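Local coordinates for uncharacterized protein VP1736 (Vibrio parahaemolyticus, PDB 3LXQ) that is of unknown function but belongs to the sulfatase family of the alkaline phosphatase clan, at residues Q43-K47 against L397-E401. Numbering follows the deposited sequence.
Sequences QFYGK and LSPGE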
ATOM      1  N   GLN A  43      23.464  11.257   2.894  1.00 60.82           N
ATOM      2  CA  GLN A  43      24.725  10.533   3.103  1.00 62.63           C
ATOM      3  C   GLN A  43      24.975   9.404   2.093  1.00 58.97           C
ATOM      4  O   GLN A  43      26.127   9.059   1.828  1.00 60.68           O
ATOM      5  CB  GLN A  43      24.799   9.980   4.535  1.00 66.13           C
ATOM      6  N   PHE A  44      23.906   8.834   1.531  1.00 55.16           N
ATOM      7  CA  PHE A  44      24.029   7.676   0.632  1.00 52.74           C
ATOM      8  C   PHE A  44      24.074   8.040  -0.849  1.00 51.81           C
ATOM      9  O   PHE A  44      24.812   7.425  -1.625  1.00 52.08           O
ATOM     10  CB  PHE A  44      22.872   6.691   0.839  1.00 51.25           C
ATOM     11  CG  PHE A  44      22.862   6.020   2.173  1.00 53.27           C
ATOM     12  CD1 PHE A  44      23.754   4.982   2.457  1.00 53.98           C
ATOM     13  CD2 PHE A  44      21.939   6.397   3.145  1.00 55.44           C
ATOM     14  CE1 PHE A  44      23.740   4.343   3.693  1.00 56.91           C
ATOM     15  CE2 PHE A  44      21.917   5.761   4.392  1.00 58.93           C
ATOM     16  CZ  PHE A  44      22.823   4.731   4.663  1.00 59.69           C
ATOM     17  N   TYR A  45      23.264   9.022  -1.232  1.00 51.57           N
ATOM     18  CA  TYR A  45      22.971   9.296  -2.646  1.00 51.55           C
ATOM     19  C   TYR A  45      23.564  10.606  -3.160  1.00 54.24           C
ATOM     20  O   TYR A  45      23.554  10.871  -4.367  1.00 55.75           O
ATOM     21  CB  TYR A  45      21.451   9.311  -2.875  1.00 50.51           C
ATOM     22  CG  TYR A  45      20.714   8.079  -2.388  1.00 49.69           C
ATOM     23  CD1 TYR A  45      21.226   6.794  -2.605  1.00 49.41           C
ATOM     24  CD2 TYR A  45      19.480   8.196  -1.744  1.00 50.30           C
ATOM     25  CE1 TYR A  45      20.544   5.660  -2.165  1.00 49.77           C
ATOM     26  CE2 TYR A  45      18.782   7.060  -1.300  1.00 51.34           C
ATOM     27  CZ  TYR A  45      19.320   5.797  -1.516  1.00 51.09           C
ATOM     28  OH  TYR A  45      18.645   4.675  -1.082  1.00 53.15           O
ATOM     29  N   GLY A  46      24.059  11.428  -2.240  1.00 56.12           N
ATOM     30  CA  GLY A  46      24.588  12.744  -2.589  1.00 59.98           C
ATOM     31  C   GLY A  46      23.656  13.866  -2.183  1.00 59.90           C
ATOM     32  O   GLY A  46      22.463  13.654  -1.954  1.00 56.91           O
ATOM     33  N   LYS A  47      24.216  15.067  -2.099  1.00 64.24           N
ATOM     34  CA  LYS A  47      23.473  16.271  -1.743  1.00 65.21           C
ATOM     35  C   LYS A  47      22.644  16.778  -2.921  1.00 64.41           C
ATOM     36  O   LYS A  47      22.917  16.438  -4.073  1.00 65.09           O
ATOM     37  CB  LYS A  47      24.443  17.365  -1.277  1.00 71.65           C
ATOM     38  N   LEU A 397      19.826   4.020  -7.388  1.00 38.36           N
ATOM     39  CA  LEU A 397      20.813   4.750  -6.600  1.00 39.90           C
ATOM     40  C   LEU A 397      21.245   3.889  -5.414  1.00 41.32           C
ATOM     41  O   LEU A 397      20.406   3.377  -4.669  1.00 39.19           O
ATOM     42  CB  LEU A 397      20.210   6.062  -6.070  1.00 38.81           C
ATOM     43  CG  LEU A 397      19.484   6.961  -7.067  1.00 37.84           C
ATOM     44  CD1 LEU A 397      18.961   8.186  -6.340  1.00 37.33           C
ATOM     45  CD2 LEU A 397      20.411   7.363  -8.228  1.00 42.12           C
ATOM     46  N   SER A 398      22.555   3.730  -5.249  1.00 43.76           N
ATOM     47  CA  SER A 398      23.096   2.958  -4.145  1.00 46.41           C
ATOM     48  C   SER A 398      24.107   3.788  -3.329  1.00 49.21           C
ATOM     49  O   SER A 398      24.562   4.852  -3.803  1.00 50.21           O
ATOM     50  CB  SER A 398      23.724   1.658  -4.675  1.00 48.12           C
ATOM     51  OG  SER A 398      24.315   1.858  -5.948  1.00 49.77           O
ATOM     52  N   PRO A 399      24.480   3.308  -2.112  1.00 50.95           N
ATOM     53  CA  PRO A 399      25.497   3.998  -1.298  1.00 53.72           C
ATOM     54  C   PRO A 399      26.814   4.265  -2.029  1.00 56.19           C
ATOM     55  O   PRO A 399      27.174   3.546  -2.970  1.00 56.76           O
ATOM     56  CB  PRO A 399      25.723   3.033  -0.131  1.00 56.15           C
ATOM     57  CG  PRO A 399      24.417   2.315   0.004  1.00 53.04           C
ATOM     58  CD  PRO A 399      23.934   2.131  -1.406  1.00 50.33           C
ATOM     59  N   GLY A 400      27.528   5.295  -1.578  1.00 57.59           N
ATOM     60  CA  GLY A 400      28.764   5.721  -2.219  1.00 59.35           C
ATOM     61  C   GLY A 400      28.439   6.524  -3.461  1.00 55.81           C
ATOM     62  O   GLY A 400      29.284   6.668  -4.347  1.00 57.15           O
ATOM     63  N   GLU A 401      27.205   7.037  -3.513  1.00 86.78           N
ATOM     64  CA  GLU A 401      26.686   7.839  -4.625  1.00 85.58           C
ATOM     65  C   GLU A 401      26.790   7.147  -5.984  1.00 86.15           C
ATOM     66  O   GLU A 401      26.986   7.801  -7.008  1.00 87.55           O
ATOM     67  CB  GLU A 401      27.356   9.221  -4.670  1.00 88.18           C
ATOM     68  CG  GLU A 401      27.130  10.078  -3.429  1.00 88.07           C
ATOM     69  CD  GLU A 401      27.868  11.409  -3.483  1.00 91.52           C
ATOM     70  OE1 GLU A 401      27.909  12.110  -2.450  1.00 92.55           O
ATOM     71  OE2 GLU A 401      28.405  11.761  -4.552  1.00 93.70           O
TER
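Glu401 N donates to Phe44 O at 3.1 Å with an N-H...O angle of 148°, the hydrogen bond that ties the turn after strand 394-398 to the end of helix 41-45. The same carbonyl oxygen also receives a CA-H...O contact from Pro399, whose CA lies 3.5 Å from Phe44 O, so the turn curls around one helix-end acceptor.

Apolar packing flanks this grip. The Phe44 ring lies obliquely against the proline, CD1 reaching Pro399 CG at 3.7 Å. Tyr45 crosses Leu397 at about a right angle, with CD1 3.7 Å from Leu397 CB. Tyr45 CG sits anti to its own carbonyl carbon (chi1 -53°), and the ring passes the Leu397 carbonyl, with CE1 3.4 Å from Leu397 O; its hydroxyl is hydrogen-bonded to Lys384 O and Gln381 NE2 of the adjacent hairpin.

Glu401, extended beyond CG, lies alongside the backbone at Gly46 and brings OE1 to 3.4 Å from Gly46 CA. Gly46 is the first residue to leave helical angles, with a positive phi (106°) that favours glycine.

The arrangement is a helix C-terminus docked on the tight turn of a β-hairpin, joining strands 394-398 and 402-409 of the five-stranded antiparallel sheet to the N-terminal end of the modelled chain.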